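Local coordinates for Ton_1535 (Thermococcus onnurineus, PDB 3ZPJ), which is of unknown function but folds as an all-helical alpha-solenoid whose regular right-handed coiling is interrupted by a left-handed helical turn, at residues A76-A81 with N98-E103; M115-L120 with F137-D142; T143-E148 with D156-I161; D163-A168 with Y181-D186; E201-L206 with A221-K226. All blocks are in the same frame, centred on the assembly; numbering follows the deposited sequence.

Interaction 1: A76-A81 with N98-E103; sequences AYSIIA and NRAIDE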
# COMPACT_ATOMS: atom_id res chain seq x y z
N ALA A 76 -11.58 19.31 -8.98
CA ALA A 76 -12.87 18.77 -9.37
C ALA A 76 -12.73 17.73 -10.49
O ALA A 76 -13.28 16.63 -10.41
CB ALA A 76 -13.82 19.88 -9.77
N TYR A 77 -11.98 18.10 -11.53
CA TYR A 77 -11.69 17.19 -12.63
C TYR A 77 -10.99 15.91 -12.13
O TYR A 77 -11.23 14.82 -12.66
CB TYR A 77 -10.80 17.88 -13.65
CG TYR A 77 -11.51 18.86 -14.57
CD1 TYR A 77 -12.86 18.72 -14.86
CD2 TYR A 77 -10.81 19.90 -15.17
CE1 TYR A 77 -13.50 19.61 -15.71
CE2 TYR A 77 -11.44 20.79 -16.02
CZ TYR A 77 -12.78 20.64 -16.29
OH TYR A 77 -13.40 21.53 -17.14
N SER A 78 -10.14 16.05 -11.12
CA SER A 78 -9.45 14.89 -10.54
C SER A 78 -10.41 13.96 -9.84
O SER A 78 -10.34 12.74 -10.00
CB SER A 78 -8.39 15.32 -9.53
OG SER A 78 -7.35 16.00 -10.17
N ILE A 79 -11.31 14.55 -9.05
CA ILE A 79 -12.36 13.79 -8.38
C ILE A 79 -13.21 13.01 -9.38
O ILE A 79 -13.44 11.81 -9.24
CB ILE A 79 -13.21 14.72 -7.52
CG1 ILE A 79 -12.30 15.43 -6.51
CG2 ILE A 79 -14.35 13.95 -6.82
CD1 ILE A 79 -13.02 16.32 -5.52
N ILE A 80 -13.64 13.69 -10.43
CA ILE A 80 -14.40 13.05 -11.49
C ILE A 80 -13.58 11.95 -12.16
O ILE A 80 -14.09 10.87 -12.47
CB ILE A 80 -14.84 14.11 -12.53
CG1 ILE A 80 -15.88 15.04 -11.89
CG2 ILE A 80 -15.33 13.45 -13.80
CD1 ILE A 80 -16.17 16.29 -12.67
N ALA A 81 -12.30 12.24 -12.37
CA ALA A 81 -11.39 11.32 -13.07
C ALA A 81 -11.19 10.00 -12.35
O ALA A 81 -11.23 8.95 -12.97
CB ALA A 81 -10.05 11.99 -13.30
N ASN A 98 -6.23 14.58 -17.84
CA ASN A 98 -5.54 15.53 -18.69
C ASN A 98 -6.11 16.93 -18.57
O ASN A 98 -5.38 17.91 -18.69
CB ASN A 98 -5.57 15.06 -20.14
CG ASN A 98 -4.50 14.04 -20.42
OD1 ASN A 98 -3.33 14.24 -20.07
ND2 ASN A 98 -4.88 12.93 -21.04
N ARG A 99 -7.42 17.01 -18.34
CA ARG A 99 -8.03 18.30 -18.09
C ARG A 99 -7.46 18.85 -16.78
O ARG A 99 -7.09 20.02 -16.71
CB ARG A 99 -9.55 18.20 -18.03
CG ARG A 99 -10.20 17.82 -19.36
CD ARG A 99 -11.71 18.06 -19.32
NE ARG A 99 -12.42 17.20 -20.26
CZ ARG A 99 -13.70 17.36 -20.60
NH1 ARG A 99 -14.41 18.37 -20.10
NH2 ARG A 99 -14.26 16.52 -21.46
N ALA A 100 -7.37 17.99 -15.77
CA ALA A 100 -6.81 18.39 -14.48
C ALA A 100 -5.39 18.95 -14.63
O ALA A 100 -5.11 20.06 -14.19
CB ALA A 100 -6.83 17.22 -13.48
N ILE A 101 -4.52 18.19 -15.29
CA ILE A 101 -3.18 18.64 -15.65
C ILE A 101 -3.17 20.03 -16.32
O ILE A 101 -2.41 20.92 -15.93
CB ILE A 101 -2.50 17.65 -16.64
CG1 ILE A 101 -2.15 16.33 -15.94
CG2 ILE A 101 -1.27 18.29 -17.30
CD1 ILE A 101 -1.25 16.50 -14.80
N ASP A 102 -4.01 20.21 -17.34
CA ASP A 102 -4.01 21.49 -18.08
C ASP A 102 -4.33 22.66 -17.18
O ASP A 102 -3.69 23.71 -17.28
CB ASP A 102 -5.01 21.47 -19.22
CG ASP A 102 -4.62 20.50 -20.31
OD1 ASP A 102 -3.40 20.29 -20.51
OD2 ASP A 102 -5.54 19.95 -20.94
N GLU A 103 -5.33 22.48 -16.32
CA GLU A 103 -5.73 23.50 -15.36
C GLU A 103 -4.64 23.80 -14.33
O GLU A 103 -4.38 24.96 -14.01
CB GLU A 103 -7.02 23.10 -14.67
CG GLU A 103 -8.20 23.04 -15.63
CD GLU A 103 -8.55 24.39 -16.20
OE1 GLU A 103 -8.39 25.39 -15.47
OE2 GLU A 103 -8.98 24.46 -17.38

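Interaction 2: M115-L120 with F137-D142; sequences MVLSTL and FNIAFD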
# COMPACT_ATOMS: atom_id res chain seq x y z
N MET A 115 0.79 21.92 -4.89
CA MET A 115 -0.23 21.38 -4.00
C MET A 115 -1.33 20.70 -4.79
O MET A 115 -1.75 19.58 -4.48
CB MET A 115 -0.84 22.52 -3.17
CG MET A 115 0.13 23.16 -2.19
SD MET A 115 0.42 22.10 -0.77
CE MET A 115 0.14 23.33 0.49
N VAL A 116 -1.80 21.40 -5.81
CA VAL A 116 -2.82 20.87 -6.70
C VAL A 116 -2.30 19.62 -7.39
O VAL A 116 -3.01 18.63 -7.46
CB VAL A 116 -3.24 21.92 -7.74
CG1 VAL A 116 -4.01 21.29 -8.87
CG2 VAL A 116 -4.05 23.03 -7.07
N LEU A 117 -1.05 19.64 -7.87
CA LEU A 117 -0.53 18.44 -8.54
C LEU A 117 -0.53 17.18 -7.66
O LEU A 117 -0.83 16.08 -8.13
CB LEU A 117 0.87 18.67 -9.10
CG LEU A 117 0.85 19.69 -10.22
CD1 LEU A 117 2.26 19.94 -10.70
CD2 LEU A 117 -0.01 19.15 -11.34
N SER A 118 -0.21 17.35 -6.38
CA SER A 118 -0.09 16.19 -5.51
C SER A 118 -1.46 15.60 -5.18
O SER A 118 -1.56 14.41 -4.89
CB SER A 118 0.69 16.53 -4.23
OG SER A 118 0.29 17.77 -3.70
N THR A 119 -2.49 16.44 -5.24
CA THR A 119 -3.88 16.03 -5.05
C THR A 119 -4.29 15.18 -6.24
O THR A 119 -4.89 14.11 -6.11
CB THR A 119 -4.85 17.26 -4.96
OG1 THR A 119 -4.64 17.95 -3.73
CG2 THR A 119 -6.31 16.83 -5.03
N LEU A 120 -3.95 15.69 -7.41
CA LEU A 120 -4.20 15.00 -8.66
C LEU A 120 -3.42 13.70 -8.71
O LEU A 120 -3.94 12.67 -9.13
CB LEU A 120 -3.80 15.93 -9.80
CG LEU A 120 -3.48 15.53 -11.23
CD1 LEU A 120 -4.42 14.49 -11.79
CD2 LEU A 120 -3.55 16.82 -12.07
N PHE A 137 3.49 13.08 -8.71
CA PHE A 137 3.99 13.45 -7.39
C PHE A 137 5.37 14.07 -7.53
O PHE A 137 5.70 15.04 -6.86
CB PHE A 137 4.06 12.23 -6.45
CG PHE A 137 2.82 12.00 -5.64
CD1 PHE A 137 2.35 12.97 -4.76
CD2 PHE A 137 2.14 10.78 -5.72
CE1 PHE A 137 1.21 12.75 -3.98
CE2 PHE A 137 0.99 10.55 -4.95
CZ PHE A 137 0.52 11.54 -4.07
N ASN A 138 6.19 13.50 -8.42
CA ASN A 138 7.55 13.97 -8.61
C ASN A 138 7.60 15.33 -9.27
O ASN A 138 8.44 16.16 -8.91
CB ASN A 138 8.36 12.96 -9.41
CG ASN A 138 8.98 11.90 -8.52
OD1 ASN A 138 8.47 10.78 -8.42
ND2 ASN A 138 10.04 12.26 -7.83
N ILE A 139 6.72 15.56 -10.24
CA ILE A 139 6.58 16.87 -10.84
C ILE A 139 6.10 17.85 -9.77
O ILE A 139 6.60 18.98 -9.67
CB ILE A 139 5.56 16.89 -12.01
CG1 ILE A 139 5.86 15.78 -13.02
CG2 ILE A 139 5.55 18.25 -12.70
CD1 ILE A 139 7.30 15.67 -13.40
N ALA A 140 5.13 17.42 -8.95
CA ALA A 140 4.62 18.30 -7.91
C ALA A 140 5.78 18.72 -7.04
O ALA A 140 6.00 19.91 -6.81
CB ALA A 140 3.54 17.62 -7.08
N PHE A 141 6.56 17.74 -6.60
CA PHE A 141 7.74 17.98 -5.76
C PHE A 141 8.78 18.89 -6.43
O PHE A 141 9.25 19.83 -5.79
CB PHE A 141 8.38 16.65 -5.35
CG PHE A 141 9.64 16.79 -4.51
CD1 PHE A 141 9.56 17.05 -3.14
CD2 PHE A 141 10.89 16.63 -5.08
CE1 PHE A 141 10.72 17.17 -2.38
CE2 PHE A 141 12.05 16.73 -4.31
CZ PHE A 141 11.95 16.99 -2.96
N ASP A 142 9.10 18.63 -7.70
CA ASP A 142 10.05 19.46 -8.43
C ASP A 142 9.52 20.89 -8.54
O ASP A 142 10.30 21.83 -8.58
CB ASP A 142 10.30 18.94 -9.86
CG ASP A 142 10.89 17.53 -9.89
OD1 ASP A 142 11.50 17.09 -8.90
OD2 ASP A 142 10.73 16.85 -10.94

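Interaction 3: T143-E148 with D156-I161; sequences TIIGAE and DGILRI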
# COMPACT_ATOMS: atom_id res chain seq x y z
N THR A 143 8.21 21.04 -8.61
CA THR A 143 7.61 22.36 -8.79
C THR A 143 7.84 23.21 -7.55
O THR A 143 8.19 24.39 -7.67
CB THR A 143 6.10 22.26 -9.06
OG1 THR A 143 5.89 21.44 -10.21
CG2 THR A 143 5.50 23.66 -9.33
N ILE A 144 7.65 22.62 -6.38
CA ILE A 144 7.82 23.37 -5.14
C ILE A 144 9.30 23.65 -4.88
O ILE A 144 9.72 24.82 -4.77
CB ILE A 144 7.19 22.64 -3.97
CG1 ILE A 144 5.67 22.66 -4.13
CG2 ILE A 144 7.60 23.30 -2.66
CD1 ILE A 144 4.94 21.84 -3.09
N ILE A 145 10.09 22.59 -4.83
CA ILE A 145 11.52 22.71 -4.60
C ILE A 145 12.26 23.67 -5.56
O ILE A 145 13.29 24.23 -5.21
CB ILE A 145 12.21 21.34 -4.65
CG1 ILE A 145 13.50 21.35 -3.84
CG2 ILE A 145 12.48 20.94 -6.07
CD1 ILE A 145 13.27 21.27 -2.35
N GLY A 146 11.74 23.84 -6.77
CA GLY A 146 12.44 24.66 -7.73
C GLY A 146 12.05 26.12 -7.62
O GLY A 146 12.72 27.00 -8.17
N ALA A 147 10.94 26.38 -6.93
CA ALA A 147 10.38 27.72 -6.82
C ALA A 147 11.34 28.65 -6.08
O ALA A 147 12.18 28.21 -5.30
CB ALA A 147 9.04 27.68 -6.13
N GLU A 148 11.20 29.95 -6.34
CA GLU A 148 12.14 30.92 -5.79
C GLU A 148 11.54 31.71 -4.65
O GLU A 148 11.71 32.93 -4.58
CB GLU A 148 12.63 31.86 -6.89
CG GLU A 148 14.02 32.44 -6.62
CD GLU A 148 14.38 33.58 -7.56
OE1 GLU A 148 13.56 33.89 -8.46
OE2 GLU A 148 15.47 34.16 -7.41
N ASP A 156 6.09 23.67 4.21
CA ASP A 156 4.73 23.17 4.39
C ASP A 156 4.18 22.50 3.13
O ASP A 156 3.50 21.49 3.21
CB ASP A 156 3.80 24.27 4.87
CG ASP A 156 4.13 24.73 6.29
OD1 ASP A 156 5.18 24.32 6.84
OD2 ASP A 156 3.34 25.53 6.85
N GLY A 157 4.48 23.06 1.97
CA GLY A 157 4.06 22.47 0.72
C GLY A 157 4.59 21.05 0.55
O GLY A 157 3.84 20.13 0.23
N ILE A 158 5.89 20.88 0.77
CA ILE A 158 6.52 19.58 0.62
C ILE A 158 6.03 18.54 1.65
O ILE A 158 5.86 17.38 1.31
CB ILE A 158 8.05 19.74 0.62
CG1 ILE A 158 8.43 20.69 -0.51
CG2 ILE A 158 8.72 18.40 0.38
CD1 ILE A 158 9.89 20.91 -0.71
N LEU A 159 5.77 18.96 2.88
CA LEU A 159 5.24 18.04 3.90
C LEU A 159 3.86 17.56 3.50
O LEU A 159 3.47 16.41 3.77
CB LEU A 159 5.21 18.69 5.30
CG LEU A 159 6.59 18.91 5.93
CD1 LEU A 159 6.51 19.71 7.20
CD2 LEU A 159 7.25 17.56 6.19
N ARG A 160 3.10 18.43 2.84
CA ARG A 160 1.78 18.02 2.37
C ARG A 160 1.88 16.94 1.26
O ARG A 160 1.05 16.05 1.16
CB ARG A 160 0.97 19.22 1.94
CG ARG A 160 -0.41 18.88 1.39
CD ARG A 160 -1.35 18.44 2.49
NE ARG A 160 -2.70 18.24 1.97
CZ ARG A 160 -3.64 17.53 2.58
NH1 ARG A 160 -3.39 16.94 3.74
NH2 ARG A 160 -4.84 17.40 2.03
N ILE A 161 2.91 17.02 0.43
CA ILE A 161 3.15 15.98 -0.57
C ILE A 161 3.46 14.67 0.17
O ILE A 161 2.93 13.63 -0.18
CB ILE A 161 4.33 16.36 -1.44
CG1 ILE A 161 3.99 17.65 -2.19
CG2 ILE A 161 4.65 15.24 -2.43
CD1 ILE A 161 5.01 17.97 -3.27

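Interaction 4: D163-A168 with Y181-D186; sequences DLLEKA and YKMAFD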
# COMPACT_ATOMS: atom_id res chain seq x y z
N ASP A 163 2.39 13.77 3.15
CA ASP A 163 1.15 13.22 3.67
C ASP A 163 0.39 12.50 2.57
O ASP A 163 -0.12 11.40 2.78
CB ASP A 163 0.24 14.29 4.27
CG ASP A 163 0.79 14.90 5.56
OD1 ASP A 163 1.71 14.31 6.15
OD2 ASP A 163 0.30 15.96 5.98
N LEU A 164 0.33 13.10 1.39
CA LEU A 164 -0.42 12.49 0.30
C LEU A 164 0.27 11.24 -0.28
O LEU A 164 -0.40 10.27 -0.67
CB LEU A 164 -0.77 13.51 -0.79
CG LEU A 164 -1.64 14.68 -0.30
CD1 LEU A 164 -1.77 15.80 -1.31
CD2 LEU A 164 -2.99 14.19 0.06
N LEU A 165 1.59 11.27 -0.36
CA LEU A 165 2.36 10.11 -0.81
C LEU A 165 2.00 8.96 0.12
O LEU A 165 1.63 7.88 -0.32
CB LEU A 165 3.86 10.39 -0.80
CG LEU A 165 4.44 11.20 -1.96
CD1 LEU A 165 5.80 11.75 -1.58
CD2 LEU A 165 4.55 10.36 -3.23
N GLU A 166 2.04 9.24 1.42
CA GLU A 166 1.76 8.24 2.44
C GLU A 166 0.35 7.66 2.32
O GLU A 166 0.17 6.44 2.40
CB GLU A 166 2.00 8.78 3.85
CG GLU A 166 1.85 7.71 4.94
CD GLU A 166 1.90 8.25 6.36
OE1 GLU A 166 1.96 9.49 6.53
OE2 GLU A 166 1.88 7.43 7.30
N LYS A 167 -0.63 8.52 2.10
CA LYS A 167 -2.01 8.05 2.01
C LYS A 167 -2.23 7.23 0.72
O LYS A 167 -2.98 6.25 0.72
CB LYS A 167 -3.01 9.20 2.14
CG LYS A 167 -4.47 8.82 1.85
CD LYS A 167 -5.24 8.50 3.10
CE LYS A 167 -6.72 8.21 2.81
NZ LYS A 167 -7.63 9.39 2.83
N ALA A 168 -1.57 7.63 -0.35
CA ALA A 168 -1.62 6.86 -1.59
C ALA A 168 -1.07 5.46 -1.33
O ALA A 168 -1.72 4.45 -1.64
CB ALA A 168 -0.80 7.55 -2.68
N TYR A 181 5.84 5.16 -0.23
CA TYR A 181 6.34 5.20 1.12
C TYR A 181 7.80 5.68 1.21
O TYR A 181 8.15 6.44 2.12
CB TYR A 181 6.26 3.82 1.75
CG TYR A 181 4.89 3.36 2.18
CD1 TYR A 181 3.90 4.26 2.55
CD2 TYR A 181 4.61 2.00 2.26
CE1 TYR A 181 2.62 3.79 2.96
CE2 TYR A 181 3.37 1.54 2.67
CZ TYR A 181 2.38 2.42 3.02
OH TYR A 181 1.17 1.88 3.43
N LYS A 182 8.64 5.25 0.29
CA LYS A 182 10.04 5.68 0.31
C LYS A 182 10.14 7.20 0.11
O LYS A 182 10.93 7.85 0.80
CB LYS A 182 10.85 4.98 -0.78
CG LYS A 182 10.70 3.50 -0.84
CD LYS A 182 11.59 2.76 0.12
CE LYS A 182 11.72 1.31 -0.34
NZ LYS A 182 12.07 1.28 -1.79
N MET A 183 9.35 7.75 -0.81
CA MET A 183 9.37 9.20 -1.09
C MET A 183 8.86 9.98 0.12
O MET A 183 9.50 10.95 0.56
CB MET A 183 8.57 9.57 -2.36
CG MET A 183 9.05 10.87 -3.03
SD MET A 183 8.28 11.40 -4.57
CE MET A 183 7.97 9.84 -5.30
N ALA A 184 7.78 9.50 0.72
CA ALA A 184 7.24 10.15 1.91
C ALA A 184 8.27 10.16 3.04
O ALA A 184 8.51 11.21 3.66
CB ALA A 184 5.92 9.49 2.35
N PHE A 185 8.90 9.01 3.28
CA PHE A 185 9.87 8.92 4.37
C PHE A 185 11.01 9.86 4.11
O PHE A 185 11.48 10.56 5.02
CB PHE A 185 10.48 7.51 4.53
CG PHE A 185 11.64 7.48 5.50
CD1 PHE A 185 11.41 7.39 6.86
CD2 PHE A 185 12.95 7.59 5.05
CE1 PHE A 185 12.46 7.37 7.78
CE2 PHE A 185 14.01 7.59 5.96
CZ PHE A 185 13.77 7.48 7.33
N ASP A 186 11.51 9.82 2.89
CA ASP A 186 12.55 10.74 2.45
C ASP A 186 12.19 12.19 2.79
O ASP A 186 13.04 12.94 3.29
CB ASP A 186 12.74 10.59 0.95
CG ASP A 186 14.18 10.48 0.57
OD1 ASP A 186 14.68 9.33 0.55
OD2 ASP A 186 14.80 11.53 0.30

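Interaction 5: E201-L206 with A221-K226; sequences EKKIEL and ALLKGK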
# COMPACT_ATOMS: atom_id res chain seq x y z
N GLU A 201 8.42 4.69 8.34
CA GLU A 201 9.46 3.68 8.41
C GLU A 201 8.81 2.33 8.81
O GLU A 201 9.07 1.30 8.19
CB GLU A 201 10.52 4.13 9.42
CG GLU A 201 11.56 3.09 9.81
CD GLU A 201 12.66 3.71 10.67
OE1 GLU A 201 12.68 4.96 10.79
OE2 GLU A 201 13.49 2.97 11.24
N LYS A 202 7.93 2.36 9.81
CA LYS A 202 7.20 1.18 10.23
C LYS A 202 6.29 0.63 9.12
O LYS A 202 6.22 -0.57 8.93
CB LYS A 202 6.42 1.47 11.52
CG LYS A 202 5.74 0.27 12.11
CD LYS A 202 5.17 0.61 13.47
CE LYS A 202 4.18 -0.43 13.92
NZ LYS A 202 3.44 0.05 15.13
N LYS A 203 5.62 1.51 8.36
CA LYS A 203 4.77 1.02 7.26
C LYS A 203 5.59 0.35 6.15
O LYS A 203 5.09 -0.46 5.37
CB LYS A 203 3.89 2.14 6.68
CG LYS A 203 2.85 2.68 7.66
CD LYS A 203 2.03 3.80 7.05
CE LYS A 203 0.82 4.18 7.90
NZ LYS A 203 0.17 5.47 7.43
N ILE A 204 6.87 0.70 6.08
CA ILE A 204 7.75 0.09 5.09
C ILE A 204 8.19 -1.31 5.51
O ILE A 204 8.19 -2.24 4.69
CB ILE A 204 8.97 0.98 4.81
CG1 ILE A 204 8.53 2.23 4.04
CG2 ILE A 204 10.02 0.20 4.02
CD1 ILE A 204 9.59 3.34 3.99
N GLU A 205 8.54 -1.49 6.79
CA GLU A 205 8.87 -2.83 7.29
C GLU A 205 7.65 -3.72 7.14
O GLU A 205 7.75 -4.87 6.74
CB GLU A 205 9.28 -2.84 8.76
CG GLU A 205 10.50 -2.01 9.14
CD GLU A 205 10.80 -2.09 10.64
OE1 GLU A 205 10.68 -3.19 11.22
OE2 GLU A 205 11.13 -1.04 11.25
N LEU A 206 6.48 -3.18 7.45
CA LEU A 206 5.25 -3.93 7.34
C LEU A 206 4.99 -4.29 5.88
O LEU A 206 4.78 -5.45 5.57
CB LEU A 206 4.09 -3.15 7.96
CG LEU A 206 2.67 -3.70 7.74
CD1 LEU A 206 2.57 -5.18 8.06
CD2 LEU A 206 1.72 -2.92 8.64
N ALA A 221 -5.04 -3.40 8.98
CA ALA A 221 -5.43 -4.16 10.16
C ALA A 221 -4.21 -4.51 11.01
O ALA A 221 -4.25 -4.43 12.24
CB ALA A 221 -6.19 -5.42 9.76
N LEU A 222 -3.12 -4.91 10.35
CA LEU A 222 -1.93 -5.35 11.06
C LEU A 222 -1.34 -4.22 11.87
O LEU A 222 -0.92 -4.40 13.02
CB LEU A 222 -0.89 -5.89 10.08
CG LEU A 222 -1.34 -7.24 9.51
CD1 LEU A 222 -0.33 -7.82 8.54
CD2 LEU A 222 -1.58 -8.22 10.68
N LEU A 223 -1.34 -3.03 11.27
CA LEU A 223 -0.77 -1.85 11.91
C LEU A 223 -1.54 -1.50 13.18
O LEU A 223 -0.95 -1.09 14.18
CB LEU A 223 -0.75 -0.68 10.89
CG LEU A 223 0.14 0.50 11.24
CD1 LEU A 223 1.60 0.07 11.20
CD2 LEU A 223 -0.12 1.66 10.28
N LYS A 224 -2.86 -1.69 13.16
CA LYS A 224 -3.70 -1.50 14.34
C LYS A 224 -3.55 -2.64 15.32
O LYS A 224 -4.11 -2.58 16.40
CB LYS A 224 -5.19 -1.46 13.98
CG LYS A 224 -5.61 -0.33 13.07
CD LYS A 224 -7.12 -0.38 12.82
CE LYS A 224 -7.43 -0.16 11.34
NZ LYS A 224 -8.83 -0.52 10.97
N GLY A 225 -2.86 -3.70 14.93
CA GLY A 225 -2.81 -4.90 15.77
C GLY A 225 -4.09 -5.73 15.76
O GLY A 225 -4.34 -6.52 16.68
N LYS A 226 -4.92 -5.56 14.74
CA LYS A 226 -6.12 -6.40 14.64
C LYS A 226 -5.76 -7.66 13.87
O LYS A 226 -6.20 -7.88 12.74
CB LYS A 226 -7.28 -5.65 13.96
CG LYS A 226 -7.78 -4.36 14.67
CD LYS A 226 -7.70 -4.42 16.20
CE LYS A 226 -7.97 -3.03 16.82
NZ LYS A 226 -7.72 -2.96 18.30

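Interaction 1: A76-A81 with N98-E103
Consecutive helices 70-86 and 90-104 of the alpha-solenoid run antiparallel here, their short segments 8.4 Å apart at the axes and 165° between their N-to-C directions, and the Tyr77 ring is the main wedge between them. Its CG stands anti to the carbonyl carbon, beside the backbone N, and the bond from CA to CB heads for helix 90-104, bringing the ring beside Arg99 and Glu103. Arg99 comes over one face of this ring: its CB lies 4.0 Å from the ring centroid, 28° off the normal, a CH-pi contact. The extended Arg99 chain then crosses the tyrosine at about a right angle, with CD above the same face near the rim, and the guanidinium plane is turned 72° from the ring. Farther out, Arg99 forms a salt bridge with Asp95 and a cation-pi contact with Phe96, both on its own helix. Glu103 meets the ring differently, at the edge, where its CG is 4.0 Å from Tyr77 CE2; its chain bends at chi2 beside the phenol. An alanine at Tyr77 removes the ring that Arg99 covers and Glu103 borders, which would probably loosen this helix pair. Where the backbones come closest, Tyr77 CA to Ala100 CA at 5.4 Å, the small alanine side chain permits the approach. Ser78 OG turns back to bond Ala74 O within its own helix, and Ser78 OG also lies 3.6 Å from Ala100 CB.

Interaction 2: M115-L120 with F137-D142
An antiparallel helical hairpin of the alpha-solenoid, helix 110-126 followed by helix 130-146, supplies this contact; the axes of the two short segments pass 8.1 Å apart with 168° between their directions. Ala140 sits at the tight point. Its CB meets Leu117 CB at 3.5 Å and also lies 3.8 Å from Ser118 N, so a single methyl touches two successive residues of the facing helix. Leu117 holds CG anti to its carbonyl carbon (chi1 -66°); with chi2 extended, Leu117 CD1 reaches Ile139 CG2 at 4.2 Å, at the more exposed border. On the other flank the Phe137 ring reaches across to Ser118: Phe137 CE1 is 3.8 Å from Ser118 CB and 3.4 Å from Ser118 O, the carbonyl approaching the ring obliquely. Ser118 OG takes the crowded position between backbone N and carbonyl carbon (chi1 43°) and turns back toward its own preceding turn, so it is the CB that faces the phenylalanine. Beyond the pair, Leu117 touches Ala104 of helix 90-104 and Leu120 packs on that helix too, whereas Phe137 also packs against Leu164 and Leu165 of helix 151-170, placing the hairpin between its predecessor and its successor.

Interaction 3: T143-E148 with D156-I161
Ile144, near the C-terminal end of helix 130-146, does most of the touching where this helix packs on helix 151-170. Its CG1 is anti to the carbonyl carbon and its CG2 anti to the backbone N, so the two branches part. The Ile144 CG2 methyl lies against Ile158 CG1 at 3.5 Å, the two side chains lying alongside and running opposite ways. The other branch drives CD1 toward the backbone of Gly157, 3.7 Å from its C atom, and meets Ile161 tip to tip, with CD1 to CD1 at 3.9 Å. Glycine matters at this point: a CB on Gly157 would fall only 3.1 Å from Ile144 CD1. An alanine in place of Ile144 lacks the CG2 and CD1 methyls that meet Ile158, Gly157 and Ile161, and would probably leave the helices less firmly joined. Ile145 follows, its CG1 anti to the backbone N (chi1 -155°), and its CD1 reaches the CD1 of Ile158 at 3.8 Å from the exposed border. After it the chain turns toward helix 151-170, and Lys154 NZ bonds the carbonyl oxygen of Ile145. Branched aliphatic groups thus carry the side-chain contact, which implies that it rests on close fit and removal of hydrocarbon from water, with no directional polar pairing between the segments.

Interaction 4: D163-A168 with Y181-D186
Helices 151-170 and 174-190 form another antiparallel hairpin of the alpha-solenoid, more obliquely set, with 153° between the N-to-C directions of the short segments and 8.1 Å between their axes. The apolar part centres on Leu165. With CG anti to its carbonyl carbon (chi1 -80°), the leucine splays its methyls across Met183, whose chain it crosses at about a right angle: Leu165 CD1 lies 3.6 Å from Met183 CB, and Leu165 CD2 faces the sulphur and terminal methyl. Met183 has CG anti to the backbone N and bends at chi3, so its outer half curls round the leucine fork. Nearer the axes, Leu165 CB meets Ala184 CB at 3.9 Å, and the same alanine methyl also lies against the Glu166 backbone; a side chain this small fits the close approach of the helices.

The polar groups at the other flank find their partners elsewhere. Glu166 is extended from CB outward, and its OE2 makes a salt bridge with Lys203 of helix 194-209, while its CB lies 4.3 Å from that of Ala184. Tyr181 leaves its helix pointing away from helix 151-170, but the ring comes back toward that helix, and the hydroxyl bonds Asp170 OD1 and Arg219 NH2. Two partners beyond the segments thus grip the far end of the ring and would limit its swing. Short of the hydroxyl, the ring presents its edge to the backbone: Tyr181 CE1 stands 3.7 Å from Glu166 O, close to the ring plane.

Interaction 5: E201-L206 with A221-K226
Leu206 and Leu223 both place CG anti to the backbone N (chi1 171° and -164°), and their forked ends cross obliquely between helix 194-209 and helix 216-223. Leu206 CD2 touches Leu223 CD1 at 3.9 Å. The other leucine methyl, Leu206 CD1, meets Leu222 CD1 at 4.0 Å, so Leu206 straddles two successive residues of the facing helix. Leu223 is in turn clasped by two lysine chains through their hydrocarbon. Lys202, extended beyond CG, lays CE 3.8 Å from Leu223 CD1; Lys203, also extended but starting with CG anti to its carbonyl carbon, crosses the leucine at about a right angle and brings CE to 3.6 Å from Leu223 CD2. The charged tip of Lys203 is held elsewhere, by salt bridges to Glu166 and Asp170 of helix 151-170, which would fix the run of its methylenes. Trp253 of helix 240-256 packs on Lys202 and Leu206 as well. Past Leu223 the chain closes with Gly225 at positive phi (74°), where Gly225 N bonds Leu222 O and Lys226 N bonds Ala221 O, and Lys226 is the N-cap of helix 227-237. This is a Schellman motif, the glycine-ended helix terminus that here hands the solenoid on to its next helix.

How the interactions relate
The five contacts follow one another along the chain in series, and each joins consecutive helices, as in an alpha-solenoid built by neighbour-to-neighbour stacking. Interactions 2 and 3 share helix 130-146, with centres 9 Å apart, and interactions 3 and 4 share helix 151-170, with centres 14 Å apart. Interaction 1 touches interaction 2 through Leu120, which packs on Ser78, Ala100 and Ile101. Phe141 joins interaction 2 to Ile158 of interaction 3. Packing of Tyr181 on Ile204 ties interaction 4 to interaction 5, beside the salt bridge between them. Interactions 1 and 5 are about 33 Å apart between centres and do not touch; the contacts between them link the two ends step by step.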